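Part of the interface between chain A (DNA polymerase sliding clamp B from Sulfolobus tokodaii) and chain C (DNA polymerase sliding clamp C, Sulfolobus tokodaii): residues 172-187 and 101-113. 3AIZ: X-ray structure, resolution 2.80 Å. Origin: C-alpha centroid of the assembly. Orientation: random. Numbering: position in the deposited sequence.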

# COMPACT_ATOMS: atom_id res chain seq x y z
N GLU A 172 -36.53 10.19 -21.39
CA GLU A 172 -37.04 9.89 -20.06
C GLU A 172 -37.20 11.14 -19.20
O GLU A 172 -36.26 11.93 -19.06
CB GLU A 172 -36.14 8.88 -19.34
CG GLU A 172 -36.67 8.46 -17.98
CD GLU A 172 -35.69 7.59 -17.21
OE1 GLU A 172 -35.99 6.39 -17.03
OE2 GLU A 172 -34.63 8.11 -16.80
N ALA A 173 -38.39 11.31 -18.63
CA ALA A 173 -38.66 12.40 -17.70
C ALA A 173 -38.25 13.77 -18.25
O ALA A 173 -37.67 14.59 -17.53
CB ALA A 173 -37.97 12.14 -16.36
N GLY A 174 -38.55 14.01 -19.52
CA GLY A 174 -38.26 15.29 -20.13
C GLY A 174 -36.85 15.40 -20.66
O GLY A 174 -36.53 16.32 -21.42
N ARG A 175 -35.99 14.47 -20.26
CA ARG A 175 -34.62 14.44 -20.74
C ARG A 175 -34.49 13.63 -22.03
O ARG A 175 -35.22 12.66 -22.24
CB ARG A 175 -33.67 13.91 -19.66
CG ARG A 175 -33.42 14.92 -18.54
CD ARG A 175 -32.45 14.40 -17.50
NE ARG A 175 -32.99 13.27 -16.75
CZ ARG A 175 -32.51 12.04 -16.82
NH1 ARG A 175 -31.46 11.77 -17.59
NH2 ARG A 175 -33.07 11.07 -16.10
N THR A 176 -33.58 14.05 -22.89
CA THR A 176 -33.43 13.45 -24.21
C THR A 176 -31.98 13.16 -24.55
O THR A 176 -31.08 13.92 -24.17
CB THR A 176 -34.04 14.35 -25.30
OG1 THR A 176 -35.32 13.85 -25.69
CG2 THR A 176 -33.13 14.41 -26.53
N TYR A 177 -31.74 12.06 -25.25
CA TYR A 177 -30.41 11.71 -25.73
C TYR A 177 -30.46 11.28 -27.19
O TYR A 177 -31.37 10.55 -27.60
CB TYR A 177 -29.79 10.61 -24.88
CG TYR A 177 -28.50 10.05 -25.45
CD1 TYR A 177 -27.30 10.72 -25.27
CD2 TYR A 177 -28.49 8.86 -26.15
CE1 TYR A 177 -26.12 10.22 -25.79
CE2 TYR A 177 -27.32 8.34 -26.67
CZ TYR A 177 -26.14 9.03 -26.48
OH TYR A 177 -24.96 8.52 -27.00
N LYS A 178 -29.48 11.72 -27.97
CA LYS A 178 -29.41 11.35 -29.38
C LYS A 178 -27.98 11.46 -29.91
O LYS A 178 -27.46 12.56 -30.10
CB LYS A 178 -30.34 12.23 -30.21
CG LYS A 178 -30.36 11.87 -31.69
CD LYS A 178 -31.28 12.80 -32.47
CE LYS A 178 -32.71 12.74 -31.94
NZ LYS A 178 -33.61 13.70 -32.65
N SER A 179 -27.36 10.31 -30.15
CA SER A 179 -26.01 10.27 -30.72
C SER A 179 -26.05 9.88 -32.19
O SER A 179 -26.98 9.20 -32.63
CB SER A 179 -25.12 9.30 -29.94
OG SER A 179 -25.67 8.00 -29.93
N LEU A 180 -25.05 10.33 -32.94
CA LEU A 180 -24.98 10.04 -34.37
C LEU A 180 -23.65 9.40 -34.73
O LEU A 180 -22.59 9.94 -34.44
CB LEU A 180 -25.17 11.32 -35.18
CG LEU A 180 -26.43 12.14 -34.88
CD1 LEU A 180 -26.43 13.44 -35.67
CD2 LEU A 180 -27.68 11.32 -35.17
N LEU A 181 -23.72 8.23 -35.36
CA LEU A 181 -22.52 7.53 -35.80
C LEU A 181 -22.44 7.54 -37.32
O LEU A 181 -23.38 7.13 -38.00
CB LEU A 181 -22.51 6.10 -35.26
CG LEU A 181 -22.76 5.96 -33.76
CD1 LEU A 181 -22.64 4.51 -33.32
CD2 LEU A 181 -21.80 6.83 -32.97
N LYS A 182 -21.31 8.01 -37.84
CA LYS A 182 -21.12 8.10 -39.29
C LYS A 182 -19.76 7.51 -39.66
O LYS A 182 -18.95 7.21 -38.78
CB LYS A 182 -21.21 9.55 -39.75
CG LYS A 182 -22.34 10.33 -39.11
CD LYS A 182 -22.40 11.77 -39.60
CE LYS A 182 -22.93 11.86 -41.02
NZ LYS A 182 -23.23 13.26 -41.43
N GLN A 183 -19.52 7.35 -40.95
CA GLN A 183 -18.24 6.85 -41.43
C GLN A 183 -17.10 7.72 -40.91
O GLN A 183 -17.20 8.95 -40.88
CB GLN A 183 -18.22 6.82 -42.96
CG GLN A 183 -16.90 6.36 -43.55
CD GLN A 183 -16.59 4.91 -43.21
OE1 GLN A 183 -17.46 4.04 -43.32
NE2 GLN A 183 -15.35 4.65 -42.81
N ASP A 184 -16.01 7.08 -40.50
CA ASP A 184 -14.83 7.78 -40.00
C ASP A 184 -15.12 8.60 -38.74
O ASP A 184 -14.28 9.38 -38.29
CB ASP A 184 -14.23 8.68 -41.08
CG ASP A 184 -13.71 7.91 -42.27
OD1 ASP A 184 -13.49 6.68 -42.14
OD2 ASP A 184 -13.53 8.52 -43.34
N LYS A 185 -16.31 8.42 -38.18
CA LYS A 185 -16.70 9.16 -36.98
C LYS A 185 -17.93 8.56 -36.32
O LYS A 185 -19.04 9.06 -36.49
CB LYS A 185 -16.96 10.63 -37.32
CG LYS A 185 -17.30 11.50 -36.13
CD LYS A 185 -17.65 12.92 -36.55
CE LYS A 185 -18.04 13.76 -35.35
NZ LYS A 185 -18.45 15.14 -35.75
N PRO A 186 -17.74 7.47 -35.55
CA PRO A 186 -16.46 6.80 -35.33
C PRO A 186 -16.37 5.51 -36.13
O PRO A 186 -15.37 4.80 -36.04
CB PRO A 186 -16.52 6.44 -33.84
CG PRO A 186 -17.97 6.73 -33.39
CD PRO A 186 -18.76 6.95 -34.64
N LEU A 187 -17.42 5.21 -36.89
CA LEU A 187 -17.52 3.94 -37.60
C LEU A 187 -16.34 3.72 -38.55
O LEU A 187 -16.00 4.59 -39.35
CB LEU A 187 -18.83 3.87 -38.38
CG LEU A 187 -20.11 4.16 -37.59
CD1 LEU A 187 -21.33 4.11 -38.49
CD2 LEU A 187 -20.26 3.20 -36.42
N LEU C 101 -22.06 17.35 -27.31
CA LEU C 101 -20.65 16.99 -27.23
C LEU C 101 -20.17 16.46 -28.58
O LEU C 101 -20.77 15.54 -29.15
CB LEU C 101 -20.43 15.94 -26.14
CG LEU C 101 -20.96 16.31 -24.76
CD1 LEU C 101 -20.54 15.27 -23.73
CD2 LEU C 101 -20.46 17.69 -24.35
N ASP C 102 -19.09 17.04 -29.09
CA ASP C 102 -18.58 16.66 -30.40
C ASP C 102 -17.12 16.24 -30.32
O ASP C 102 -16.24 17.07 -30.06
CB ASP C 102 -18.74 17.82 -31.39
CG ASP C 102 -18.48 17.41 -32.82
OD1 ASP C 102 -17.91 16.32 -33.04
OD2 ASP C 102 -18.84 18.18 -33.74
N GLY C 103 -16.87 14.96 -30.54
CA GLY C 103 -15.52 14.42 -30.52
C GLY C 103 -15.42 13.16 -31.36
O GLY C 103 -15.68 13.20 -32.56
N VAL C 104 -15.04 12.06 -30.73
CA VAL C 104 -14.98 10.77 -31.42
C VAL C 104 -16.31 10.51 -32.13
O VAL C 104 -16.34 10.00 -33.25
CB VAL C 104 -14.70 9.62 -30.44
CG1 VAL C 104 -14.75 8.28 -31.16
CG2 VAL C 104 -13.35 9.83 -29.76
N TYR C 105 -17.40 10.85 -31.46
CA TYR C 105 -18.73 10.77 -32.04
C TYR C 105 -19.57 11.94 -31.55
O TYR C 105 -19.26 12.52 -30.51
CB TYR C 105 -19.40 9.44 -31.69
CG TYR C 105 -19.70 9.28 -30.21
CD1 TYR C 105 -18.68 9.08 -29.30
CD2 TYR C 105 -21.00 9.31 -29.74
CE1 TYR C 105 -18.94 8.93 -27.95
CE2 TYR C 105 -21.28 9.16 -28.40
CZ TYR C 105 -20.25 8.97 -27.51
OH TYR C 105 -20.51 8.82 -26.17
N GLU C 106 -20.61 12.29 -32.29
CA GLU C 106 -21.46 13.41 -31.91
C GLU C 106 -22.67 12.94 -31.11
O GLU C 106 -23.29 11.94 -31.45
CB GLU C 106 -21.90 14.19 -33.15
CG GLU C 106 -22.53 15.54 -32.84
CD GLU C 106 -22.88 16.32 -34.09
OE1 GLU C 106 -23.11 15.68 -35.14
OE2 GLU C 106 -22.93 17.56 -34.02
N ARG C 107 -22.99 13.67 -30.05
CA ARG C 107 -24.08 13.29 -29.16
C ARG C 107 -24.74 14.53 -28.56
O ARG C 107 -24.07 15.50 -28.22
CB ARG C 107 -23.55 12.38 -28.05
CG ARG C 107 -22.34 12.95 -27.32
CD ARG C 107 -21.65 11.89 -26.48
NE ARG C 107 -20.46 12.41 -25.80
CZ ARG C 107 -19.31 12.66 -26.40
NH1 ARG C 107 -18.28 13.13 -25.70
NH2 ARG C 107 -19.17 12.47 -27.70
N THR C 108 -26.07 14.48 -28.43
CA THR C 108 -26.81 15.62 -27.90
C THR C 108 -27.76 15.24 -26.77
O THR C 108 -28.68 14.44 -26.95
CB THR C 108 -27.62 16.32 -29.01
OG1 THR C 108 -26.73 16.96 -29.93
CG2 THR C 108 -28.55 17.37 -28.41
N PHE C 109 -27.52 15.81 -25.59
CA PHE C 109 -28.41 15.65 -24.45
C PHE C 109 -29.34 16.85 -24.35
O PHE C 109 -28.97 17.96 -24.71
CB PHE C 109 -27.60 15.51 -23.16
CG PHE C 109 -26.76 14.27 -23.09
CD1 PHE C 109 -25.51 14.23 -23.69
CD2 PHE C 109 -27.20 13.14 -22.42
CE1 PHE C 109 -24.73 13.09 -23.62
CE2 PHE C 109 -26.43 12.01 -22.35
CZ PHE C 109 -25.19 11.98 -22.95
N THR C 110 -30.55 16.62 -23.85
CA THR C 110 -31.51 17.69 -23.66
C THR C 110 -32.12 17.65 -22.27
O THR C 110 -32.47 16.59 -21.76
CB THR C 110 -32.63 17.64 -24.71
OG1 THR C 110 -32.13 18.12 -25.97
CG2 THR C 110 -33.81 18.50 -24.28
N PHE C 111 -32.23 18.82 -21.64
CA PHE C 111 -32.79 18.91 -20.30
C PHE C 111 -34.03 19.79 -20.30
O PHE C 111 -34.07 20.81 -20.99
CB PHE C 111 -31.74 19.47 -19.33
CG PHE C 111 -30.44 18.73 -19.36
CD1 PHE C 111 -29.39 19.18 -20.15
CD2 PHE C 111 -30.25 17.59 -18.61
CE1 PHE C 111 -28.19 18.51 -20.19
CE2 PHE C 111 -29.05 16.90 -18.64
CZ PHE C 111 -28.02 17.36 -19.43
N PRO C 112 -35.05 19.39 -19.54
CA PRO C 112 -36.28 20.19 -19.43
C PRO C 112 -36.01 21.47 -18.66
O PRO C 112 -35.17 21.48 -17.75
CB PRO C 112 -37.20 19.28 -18.62
CG PRO C 112 -36.27 18.45 -17.79
CD PRO C 112 -35.10 18.19 -18.69
N SER C 113 -36.69 22.55 -19.03
CA SER C 113 -36.54 23.81 -18.32
C SER C 113 -37.32 23.78 -17.01
O SER C 113 -38.36 23.12 -16.91
CB SER C 113 -37.02 24.98 -19.19
OG SER C 113 -36.19 25.13 -20.32

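Two strands from different clamp subunits, 175-183 of chain A and 106-111 of chain C, run antiparallel (173° between their directions) and join into one continuous sheet across the subunit boundary. Five backbone hydrogen bonds hold the seam. Thr A176 and Thr C110 exchange a pair, Thr A176 N to Thr C110 O at 3.0 Å and Thr C110 N to Thr A176 O at 2.8 Å; Lys A178 and Thr C108 repeat the pattern, with Lys A178 N to Thr C108 O at 3.0 Å and Thr C108 N to Lys A178 O at 2.9 Å. The fifth, Leu A180 N to Glu C106 O, is 2.8 Å long and nearly straight at 167°. Between these rungs the alpha carbons add CA-H...O contacts, such as Phe C109 CA to Thr A176 O at 3.2 Å.

Because side chains alternate along each strand, the seam has two different faces. On one, Tyr A177 and Ser A179 lie across from Phe C109 and Arg C107. Tyr A177 takes chi1 t and Phe C109 chi1 m, and with these rotamers the ring ends come nearer the opposing strand than their CA-to-CB bonds alone would bring them. Tyr A177 CD1 sits 3.3 Å from Phe C109 CE2, over one face of the phenylalanine, with the planes inclined at 52°. The tyrosine ring also reaches along the seam, so that its OH lies 4.0 Å from Tyr C105 CE2, at the edge of that ring. Ser A179, chi1 p, makes a weak hydrogen bond from its OG to Tyr A177 OH (3.1 Å) within its own strand. Its small side chain accompanies the closest backbone pairing, Ser A179 CA to Arg C107 CA at 3.9 Å. Arg C107, also chi1 p, leads its extended chain away, and its NH1 is hydrogen-bonded elsewhere in the structure.

The other face carries Thr A176 (chi1 off-well at -102°) against Thr C110 (m), CB to CB 3.6 Å, then Lys A178 beside Thr C108 (m) and Leu A180 (m, t) beside Glu C106. The end of Lys A178 (t, t, m, t) leads away, whereas the extended Glu C106 (chi1 and chi2 t) brings OE1 to 4.0 Å from Leu A180 CD1, a van der Waals contact.

Beyond the paired strands, the type II turn Lys A182 to Lys A185 brings the chain back to chain C. Lys A185 has all four chi angles t: fully stretched, it passes CG 3.4 Å from Val C104 O and delivers NZ to Asp C102 OD1 at 3.0 Å, a hydrogen-bonded salt bridge. Pro A186, after a cis peptide bond, packs CG 3.5 Å from Tyr C105 CB and CB 3.7 Å from Val C104 CG1. Leu A181 CD2 joins them, 3.8 Å from Tyr C105 CB. At the opposite end, the type I' turn Glu A172 to Arg A175 places Gly A174, whose backbone angles call for glycine, beside Pro C112. Arg A175 (m, t, m) lays CG 3.7 Å from Pro C112 CD, and its NH2 forms a salt bridge with Glu A172 OE2 at 3.4 Å.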